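PDB 5LHA: omega transaminase from Pseudomonas sp., which probably catalyses the pyridoxal phosphate-dependent transfer of amino groups between amines and keto acids, as a class-III aminotransferase of fold type I. Local coordinates for residues 136-141 / 309-314; 373-378 / 452-457; 388-393 / 428-433. One frame throughout, in Å; residues are numbered along the deposited sequence.

Interaction 1 (136-141 / 309-314); sequences RQYWIA and QRIADA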
loop_
_atom_site.group_PDB
_atom_site.type_symbol
_atom_site.label_atom_id
_atom_site.label_comp_id
_atom_site.label_asym_id
_atom_site.label_seq_id
_atom_site.Cartn_x
_atom_site.Cartn_y
_atom_site.Cartn_z
ATOM N N ARG A 136 10.362 -12.892 1.511
ATOM C CA ARG A 136 9.075 -13.069 0.843
ATOM C C ARG A 136 9.064 -14.328 -0.015
ATOM O O ARG A 136 8.073 -15.065 -0.025
ATOM C CB ARG A 136 8.745 -11.844 -0.020
ATOM C CG ARG A 136 8.475 -10.541 0.740
ATOM C CD ARG A 136 7.013 -10.446 1.136
ATOM N NE ARG A 136 6.641 -9.162 1.738
ATOM C CZ ARG A 136 6.070 -8.144 1.102
ATOM N NH1 ARG A 136 5.776 -8.209 -0.190
ATOM N NH2 ARG A 136 5.784 -7.051 1.783
ATOM N N GLN A 137 10.154 -14.591 -0.745
ATOM C CA GLN A 137 10.188 -15.766 -1.617
ATOM C C GLN A 137 10.205 -17.066 -0.824
ATOM O O GLN A 137 9.531 -18.027 -1.200
ATOM C CB GLN A 137 11.401 -15.709 -2.551
ATOM C CG GLN A 137 11.504 -16.942 -3.436
ATOM C CD GLN A 137 12.348 -16.737 -4.669
ATOM O OE1 GLN A 137 12.728 -15.616 -5.003
ATOM N NE2 GLN A 137 12.644 -17.834 -5.362
ATOM N N TYR A 138 10.949 -17.108 0.284
ATOM C CA TYR A 138 10.978 -18.291 1.141
ATOM C C TYR A 138 9.575 -18.747 1.516
ATOM O O TYR A 138 9.257 -19.937 1.434
ATOM C CB TYR A 138 11.786 -18.013 2.413
ATOM C CG TYR A 138 11.564 -19.043 3.504
ATOM C CD1 TYR A 138 12.151 -20.299 3.424
ATOM C CD2 TYR A 138 10.748 -18.776 4.599
ATOM C CE1 TYR A 138 11.955 -21.254 4.419
ATOM C CE2 TYR A 138 10.538 -19.739 5.596
ATOM C CZ TYR A 138 11.149 -20.972 5.491
ATOM O OH TYR A 138 10.972 -21.935 6.451
ATOM N N TRP A 139 8.735 -17.818 1.975
ATOM C CA TRP A 139 7.390 -18.192 2.405
ATOM C C TRP A 139 6.529 -18.647 1.232
ATOM O O TRP A 139 5.723 -19.577 1.375
ATOM C CB TRP A 139 6.741 -17.037 3.157
ATOM C CG TRP A 139 7.344 -16.844 4.515
ATOM C CD1 TRP A 139 8.099 -15.780 4.937
ATOM C CD2 TRP A 139 7.240 -17.729 5.637
ATOM N NE1 TRP A 139 8.483 -15.959 6.247
ATOM C CE2 TRP A 139 7.965 -17.144 6.700
ATOM C CE3 TRP A 139 6.608 -18.955 5.847
ATOM C CZ2 TRP A 139 8.065 -17.742 7.951
ATOM C CZ3 TRP A 139 6.714 -19.549 7.088
ATOM C CH2 TRP A 139 7.433 -18.938 8.128
ATOM N N ILE A 140 6.684 -18.012 0.066
ATOM C CA ILE A 140 5.927 -18.444 -1.109
ATOM C C ILE A 140 6.323 -19.860 -1.505
ATOM O O ILE A 140 5.465 -20.698 -1.806
ATOM C CB ILE A 140 6.109 -17.446 -2.269
ATOM C CG1 ILE A 140 5.346 -16.152 -1.980
ATOM C CG2 ILE A 140 5.634 -18.040 -3.579
ATOM C CD1 ILE A 140 5.727 -15.022 -2.892
ATOM N N ALA A 141 7.627 -20.158 -1.500
ATOM C CA ALA A 141 8.066 -21.517 -1.797
ATOM C C ALA A 141 7.601 -22.503 -0.733
ATOM O O ALA A 141 7.337 -23.671 -1.045
ATOM C CB ALA A 141 9.587 -21.566 -1.928
ATOM N N GLN A 309 20.336 -23.167 5.976
ATOM C CA GLN A 309 19.883 -24.371 5.283
ATOM C C GLN A 309 18.364 -24.445 5.235
ATOM O O GLN A 309 17.791 -24.848 4.217
ATOM C CB GLN A 309 20.452 -25.613 5.970
ATOM C CG GLN A 309 20.415 -26.891 5.134
ATOM C CD GLN A 309 21.509 -26.962 4.080
ATOM O OE1 GLN A 309 22.697 -26.881 4.399
ATOM N NE2 GLN A 309 21.114 -27.128 2.821
ATOM N N ARG A 310 17.696 -24.091 6.335
ATOM C CA ARG A 310 16.237 -24.037 6.363
ATOM C C ARG A 310 15.679 -23.284 5.158
ATOM O O ARG A 310 14.912 -23.834 4.360
ATOM C CB ARG A 310 15.776 -23.383 7.667
ATOM C CG ARG A 310 14.292 -23.073 7.724
ATOM C CD ARG A 310 13.977 -22.103 8.851
ATOM N NE ARG A 310 12.588 -21.640 8.810
ATOM C CZ ARG A 310 11.987 -20.943 9.775
ATOM N NH1 ARG A 310 12.639 -20.621 10.883
ATOM N NH2 ARG A 310 10.723 -20.568 9.630
ATOM N N ILE A 311 16.081 -22.021 5.009
ATOM C CA ILE A 311 15.601 -21.174 3.918
ATOM C C ILE A 311 16.069 -21.706 2.567
ATOM O O ILE A 311 15.309 -21.721 1.592
ATOM C CB ILE A 311 16.069 -19.723 4.150
ATOM C CG1 ILE A 311 15.420 -19.148 5.408
ATOM C CG2 ILE A 311 15.768 -18.829 2.935
ATOM C CD1 ILE A 311 16.141 -17.927 5.967
ATOM N N ALA A 312 17.338 -22.101 2.474
ATOM C CA ALA A 312 17.892 -22.558 1.203
ATOM C C ALA A 312 17.129 -23.771 0.675
ATOM O O ALA A 312 16.801 -23.845 -0.516
ATOM C CB ALA A 312 19.377 -22.875 1.370
ATOM N N ASP A 313 16.859 -24.739 1.558
ATOM C CA ASP A 313 16.163 -25.965 1.174
ATOM C C ASP A 313 14.762 -25.680 0.653
ATOM O O ASP A 313 14.303 -26.324 -0.298
ATOM C CB ASP A 313 16.089 -26.902 2.375
ATOM C CG ASP A 313 17.418 -27.506 2.716
ATOM O OD1 ASP A 313 18.324 -27.467 1.859
ATOM O OD2 ASP A 313 17.563 -27.991 3.855
ATOM N N ALA A 314 14.046 -24.755 1.301
ATOM C CA ALA A 314 12.681 -24.451 0.885
ATOM C C ALA A 314 12.649 -23.824 -0.499
ATOM O O ALA A 314 11.785 -24.150 -1.322
ATOM C CB ALA A 314 12.015 -23.522 1.896
HETATM O O HOH W 1 9.356 -25.685 -1.256
#

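Interaction 2 (373-378 / 452-457); sequences ERYAVV and AAFARC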
loop_
_atom_site.group_PDB
_atom_site.type_symbol
_atom_site.label_atom_id
_atom_site.label_comp_id
_atom_site.label_asym_id
_atom_site.label_seq_id
_atom_site.Cartn_x
_atom_site.Cartn_y
_atom_site.Cartn_z
ATOM N N GLU A 373 30.872 12.993 34.237
ATOM C CA GLU A 373 30.834 13.857 35.414
ATOM C C GLU A 373 31.391 15.246 35.119
ATOM O O GLU A 373 30.866 16.247 35.621
ATOM C CB GLU A 373 31.578 13.199 36.573
ATOM C CG GLU A 373 30.869 11.970 37.153
ATOM C CD GLU A 373 30.727 10.817 36.171
ATOM O OE1 GLU A 373 31.419 10.814 35.130
ATOM O OE2 GLU A 373 29.916 9.907 36.443
ATOM N N ARG A 374 32.449 15.330 34.301
ATOM C CA ARG A 374 33.120 16.610 34.076
ATOM C C ARG A 374 32.226 17.604 33.339
ATOM O O ARG A 374 32.245 18.804 33.637
ATOM C CB ARG A 374 34.413 16.401 33.291
ATOM C CG ARG A 374 35.518 15.665 34.038
ATOM C CD ARG A 374 36.743 15.482 33.145
ATOM N NE ARG A 374 37.646 14.440 33.634
ATOM C CZ ARG A 374 38.883 14.660 34.069
ATOM N NH1 ARG A 374 39.381 15.891 34.068
ATOM N NH2 ARG A 374 39.630 13.647 34.495
ATOM N N TYR A 375 31.442 17.131 32.375
ATOM C CA TYR A 375 30.748 17.995 31.426
ATOM C C TYR A 375 29.248 17.747 31.502
ATOM O O TYR A 375 28.788 16.621 31.285
ATOM C CB TYR A 375 31.278 17.761 30.011
ATOM C CG TYR A 375 32.714 18.202 29.819
ATOM C CD1 TYR A 375 33.033 19.550 29.703
ATOM C CD2 TYR A 375 33.747 17.278 29.766
ATOM C CE1 TYR A 375 34.337 19.964 29.529
ATOM C CE2 TYR A 375 35.063 17.685 29.591
ATOM C CZ TYR A 375 35.350 19.028 29.471
ATOM O OH TYR A 375 36.653 19.435 29.295
ATOM N N ALA A 376 28.494 18.794 31.851
ATOM C CA ALA A 376 27.040 18.674 31.943
ATOM C C ALA A 376 26.423 18.161 30.646
ATOM O O ALA A 376 25.483 17.357 30.673
ATOM C CB ALA A 376 26.426 20.022 32.328
ATOM N N VAL A 377 26.945 18.605 29.498
ATOM C CA VAL A 377 26.331 18.253 28.221
ATOM C C VAL A 377 26.488 16.767 27.900
ATOM O O VAL A 377 25.734 16.231 27.083
ATOM C CB VAL A 377 26.907 19.150 27.102
ATOM C CG1 VAL A 377 28.343 18.750 26.754
ATOM C CG2 VAL A 377 26.023 19.110 25.864
ATOM N N VAL A 378 27.425 16.080 28.550
ATOM C CA VAL A 378 27.659 14.654 28.324
ATOM C C VAL A 378 26.662 13.857 29.161
ATOM O O VAL A 378 26.817 13.734 30.377
ATOM C CB VAL A 378 29.102 14.267 28.668
ATOM C CG1 VAL A 378 29.334 12.778 28.432
ATOM C CG2 VAL A 378 30.083 15.104 27.855
ATOM N N ALA A 452 39.718 17.769 25.028
ATOM C CA ALA A 452 39.982 19.122 24.546
ATOM C C ALA A 452 38.744 19.742 23.904
ATOM O O ALA A 452 38.445 20.922 24.129
ATOM C CB ALA A 452 41.144 19.105 23.555
ATOM N N ALA A 453 38.013 18.961 23.103
ATOM C CA ALA A 453 36.850 19.500 22.403
ATOM C C ALA A 453 35.762 19.939 23.377
ATOM O O ALA A 453 35.092 20.954 23.153
ATOM C CB ALA A 453 36.315 18.470 21.411
ATOM N N PHE A 454 35.546 19.167 24.446
ATOM C CA PHE A 454 34.531 19.537 25.426
ATOM C C PHE A 454 34.989 20.670 26.327
ATOM O O PHE A 454 34.153 21.436 26.814
ATOM C CB PHE A 454 34.137 18.329 26.271
ATOM C CG PHE A 454 33.249 17.377 25.556
ATOM C CD1 PHE A 454 31.899 17.648 25.415
ATOM C CD2 PHE A 454 33.761 16.227 24.999
ATOM C CE1 PHE A 454 31.083 16.778 24.745
ATOM C CE2 PHE A 454 32.951 15.358 24.325
ATOM C CZ PHE A 454 31.612 15.630 24.197
ATOM N N ALA A 455 36.295 20.784 26.583
ATOM C CA ALA A 455 36.793 21.963 27.282
ATOM C C ALA A 455 36.537 23.216 26.460
ATOM O O ALA A 455 36.200 24.274 27.004
ATOM C CB ALA A 455 38.285 21.816 27.584
ATOM N N ARG A 456 36.669 23.100 25.142
ATOM C CA ARG A 456 36.428 24.212 24.237
ATOM C C ARG A 456 34.937 24.469 24.054
ATOM O O ARG A 456 34.453 25.581 24.307
ATOM C CB ARG A 456 37.100 23.916 22.896
ATOM C CG ARG A 456 37.130 25.068 21.931
ATOM C CD ARG A 456 37.801 26.261 22.549
ATOM N NE ARG A 456 38.228 27.220 21.541
ATOM C CZ ARG A 456 39.497 27.448 21.225
ATOM N NH1 ARG A 456 40.463 26.784 21.851
ATOM N NH2 ARG A 456 39.800 28.348 20.297
ATOM N N CYS A 457 34.186 23.446 23.639
ATOM C CA CYS A 457 32.821 23.631 23.160
ATOM C C CYS A 457 31.776 22.876 23.974
ATOM O O CYS A 457 30.625 22.777 23.538
ATOM C CB CYS A 457 32.735 23.218 21.688
ATOM S SG CYS A 457 33.979 24.010 20.635
#

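Interaction 3 (388-393 / 428-433); sequences IALDLV and NKIILS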
loop_
_atom_site.group_PDB
_atom_site.type_symbol
_atom_site.label_atom_id
_atom_site.label_comp_id
_atom_site.label_asym_id
_atom_site.label_seq_id
_atom_site.Cartn_x
_atom_site.Cartn_y
_atom_site.Cartn_z
ATOM N N ILE A 388 31.065 3.216 19.760
ATOM C CA ILE A 388 30.779 3.962 20.977
ATOM C C ILE A 388 30.018 5.219 20.584
ATOM O O ILE A 388 30.221 5.771 19.500
ATOM C CB ILE A 388 32.073 4.308 21.750
ATOM C CG1 ILE A 388 32.682 3.052 22.379
ATOM C CG2 ILE A 388 31.816 5.359 22.823
ATOM C CD1 ILE A 388 34.121 3.221 22.795
ATOM N N ALA A 389 29.101 5.650 21.449
ATOM C CA ALA A 389 28.395 6.907 21.244
ATOM C C ALA A 389 28.402 7.725 22.524
ATOM O O ALA A 389 28.197 7.194 23.621
ATOM C CB ALA A 389 26.952 6.685 20.795
ATOM N N LEU A 390 28.640 9.022 22.371
ATOM C CA LEU A 390 28.503 9.984 23.453
ATOM C C LEU A 390 27.171 10.693 23.259
ATOM O O LEU A 390 26.942 11.311 22.217
ATOM C CB LEU A 390 29.670 10.973 23.452
ATOM C CG LEU A 390 31.090 10.391 23.552
ATOM C CD1 LEU A 390 31.674 10.177 22.163
ATOM C CD2 LEU A 390 32.011 11.290 24.377
ATOM N N ASP A 391 26.279 10.564 24.225
ATOM C CA ASP A 391 24.928 11.099 24.090
ATOM C C ASP A 391 24.842 12.473 24.762
ATOM O O ASP A 391 24.865 12.580 25.993
ATOM C CB ASP A 391 23.910 10.117 24.663
ATOM C CG ASP A 391 22.526 10.354 24.118
ATOM O OD1 ASP A 391 22.137 11.539 23.980
ATOM O OD2 ASP A 391 21.850 9.353 23.783
ATOM N N LEU A 392 24.705 13.520 23.953
ATOM C CA LEU A 392 24.680 14.882 24.459
ATOM C C LEU A 392 23.233 15.295 24.702
ATOM O O LEU A 392 22.369 15.109 23.839
ATOM C CB LEU A 392 25.359 15.849 23.484
ATOM C CG LEU A 392 26.775 15.550 22.966
ATOM C CD1 LEU A 392 27.218 16.636 21.997
ATOM C CD2 LEU A 392 27.806 15.388 24.091
ATOM N N VAL A 393 22.974 15.828 25.893
ATOM C CA VAL A 393 21.641 16.217 26.321
ATOM C C VAL A 393 21.675 17.665 26.778
ATOM O O VAL A 393 22.724 18.212 27.128
ATOM C CB VAL A 393 21.113 15.315 27.452
ATOM C CG1 VAL A 393 21.154 13.870 27.024
ATOM C CG2 VAL A 393 21.936 15.527 28.718
ATOM N N ASN A 428 22.361 14.304 18.102
ATOM C CA ASN A 428 22.913 14.809 19.351
ATOM C C ASN A 428 24.015 13.914 19.899
ATOM O O ASN A 428 24.419 14.079 21.054
ATOM C CB ASN A 428 21.807 14.959 20.393
ATOM C CG ASN A 428 21.334 13.626 20.928
ATOM O OD1 ASN A 428 20.808 12.796 20.191
ATOM N ND2 ASN A 428 21.512 13.417 22.225
ATOM N N LYS A 429 24.526 12.992 19.084
ATOM C CA LYS A 429 25.442 11.959 19.540
ATOM C C LYS A 429 26.719 11.976 18.709
ATOM O O LYS A 429 26.669 12.082 17.478
ATOM C CB LYS A 429 24.779 10.578 19.434
ATOM C CG LYS A 429 23.348 10.538 19.959
ATOM C CD LYS A 429 22.715 9.167 19.791
ATOM C CE LYS A 429 21.275 9.172 20.272
ATOM N NZ LYS A 429 20.463 10.193 19.541
ATOM N N ILE A 430 27.860 11.857 19.386
ATOM C CA ILE A 430 29.156 11.718 18.725
ATOM C C ILE A 430 29.462 10.233 18.601
ATOM O O ILE A 430 29.489 9.509 19.605
ATOM C CB ILE A 430 30.275 12.437 19.497
ATOM C CG1 ILE A 430 29.902 13.874 19.864
ATOM C CG2 ILE A 430 31.557 12.434 18.677
ATOM C CD1 ILE A 430 30.010 14.855 18.714
ATOM N N ILE A 431 29.688 9.772 17.371
ATOM C CA ILE A 431 29.999 8.372 17.100
ATOM C C ILE A 431 31.510 8.209 16.980
ATOM O O ILE A 431 32.171 8.959 16.250
ATOM C CB ILE A 431 29.294 7.873 15.823
ATOM C CG1 ILE A 431 27.772 8.005 15.939
ATOM C CG2 ILE A 431 29.712 6.450 15.498
ATOM C CD1 ILE A 431 27.197 7.540 17.251
ATOM N N LEU A 432 32.047 7.212 17.684
ATOM C CA LEU A 432 33.427 6.758 17.561
ATOM C C LEU A 432 33.407 5.379 16.908
ATOM O O LEU A 432 32.763 4.467 17.424
ATOM C CB LEU A 432 34.090 6.682 18.938
ATOM C CG LEU A 432 33.864 7.867 19.883
ATOM C CD1 LEU A 432 34.644 7.712 21.181
ATOM C CD2 LEU A 432 34.194 9.187 19.213
ATOM N N SER A 433 34.098 5.225 15.776
ATOM C CA SER A 433 34.129 3.915 15.115
ATOM C C SER A 433 35.428 3.711 14.338
ATOM O O SER A 433 35.417 3.577 13.105
ATOM C CB SER A 433 32.917 3.745 14.201
ATOM O OG SER A 433 32.949 4.651 13.117
#

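Interaction 1 (136-141 / 309-314)
Y138 and R310 meet between helices 124-141 and 309-316, whose axes within these segments approach to 9.3 Å at an angle of 58°. The NE-H of R310 donates to Y138 OH at 2.9 Å; the bond is nearly straight, 169° at the hydrogen, and the hydroxyl sits in the guanidinium plane, at its edge. With CG of Y138 anti to the backbone N (chi1 165°), the ring enters the gap between the helices, where its CE1 comes to 3.4 Å from CB of A314 and its CD1 to 3.6 Å from CA of I311. I311 CG1 covers one ring face, 4.3 Å from the centroid of the Y138 ring and offset toward the rim. This is the close-packed part. A phenylalanine in place of Y138 would probably keep the ring packing but leave R310 NE without its acceptor in this contact. The solvent side begins at A314, which turns CB to the Y138 ring and its carbonyl O to a water. That water donates to A314 O and to A141 O, at 2.9 Å from each, and both alanines are partly exposed. R310 is also held through NH2 by the carbonyl of G258, and W139 NE1 by that of A226. Strand 260-264 lies against both helices, its L260 touching Y138, W139, R310 and I311.

Interaction 2 (373-378 / 452-457)
A type I beta turn from Y375 to V378, closed by V378 N to Y375 O at 3.1 Å, links helix 370-374 to strand 378-384 and packs against the last turns of the long C-terminal helix 440-457. Y375 is the first residue to leave helical torsions after its helix, and its CB is directed at F454. The ring lies over the base of the F454 side chain: F454 CB stands 3.4 Å from the centroid of the Y375 ring and only 8° off its normal, a CH-pi contact over the ring centre. The two rings meet obliquely, their planes 37° apart. CG of F454 is anti to its carbonyl carbon (chi1 -76°), and beyond it the ring reaches the two valines of the turn. V378 CG2 rests over one face, 4.0 Å from the centroid of the F454 ring, whereas V377 CG1 comes to the edge, 3.9 Å from F454 CE1. F454 is thus gripped at its base by an aromatic face and farther out by two branched side chains. I412 of helix 408-418 and L392 of strand 387-393 also touch F454, which places it in the layer between helices and sheet. No hydrogen bond joins the two segments: although Y375 OH lies 3.1 Å from A455 N, the angle is poor, and A455 CB is 3.4 Å from the same oxygen.

Interaction 3 (388-393 / 428-433)
I388 and L432 form the first of two hydrogen-bonded antiparallel pairs: I388 N donates to L432 O at 3.1 Å, and L432 N returns a straighter bond to I388 O at 3.0 Å. L390 and I430 make the second pair, L390 N to I430 O at 2.9 Å and I430 N back to L390 O at 3.0 Å. A further backbone bond runs from L392 N to N428 O. A389 with I431 and D391 with K429 are the non-hydrogen-bonded pairs. On the face carrying I388, L390, I430 and L432, the contact centres on L390 CD1, which lies 3.8 Å from I430 CB and 3.9 Å from L432 CG. The face bearing A389 and D391 is more polar toward K429, whose chain runs beside D391 and points the same way; its NZ is 4.5 Å from D391 OD2, beyond a salt bridge, and donates to N428 OD1. The amide of N428 closes the strand end. Its CG stands between the backbone N and the carbonyl carbon (chi1 73°); ND2 makes a weak bond, bent to 127°, to D391 OD1, and lies 2.5 Å from L392 O, too short for the distance to be trusted. D391 OD2 forms salt bridges with R194 and R382, which probably fix the carboxylate whose OD1 faces N428. Farther out, strand 421-426 touches the 429-432 side and strand 378-384 the 387-393 side, V381 packing on both I388 and L390. The two strands, their directions 167° apart, are inner members of the mixed sheet that belongs to the smaller domain of fold type I aminotransferases.

From the N terminus, interaction 1 comes first: 309-314 returns to 136-141 across 167 residues that include strands 149-153 to 303-308, six strands of one seven-stranded sheet. It joins helix 124-141 to helix 309-316, which follows strand 303-308, and is complete before the others begin. Interaction 2 then opens at 373-378 and closes only at 452-457, and the whole of interaction 3 falls within that span; no loops cross. The two touch: V377 O probably accepts a hydrogen bond from V393 N, bonding turn 375-378 to strand 387-393, and the C-terminal helix packs on the sheet containing strands 378-384, 387-393 and 429-432. Interaction 1 lies across the chain's centre, about 39 Å from interaction 3, centre to centre.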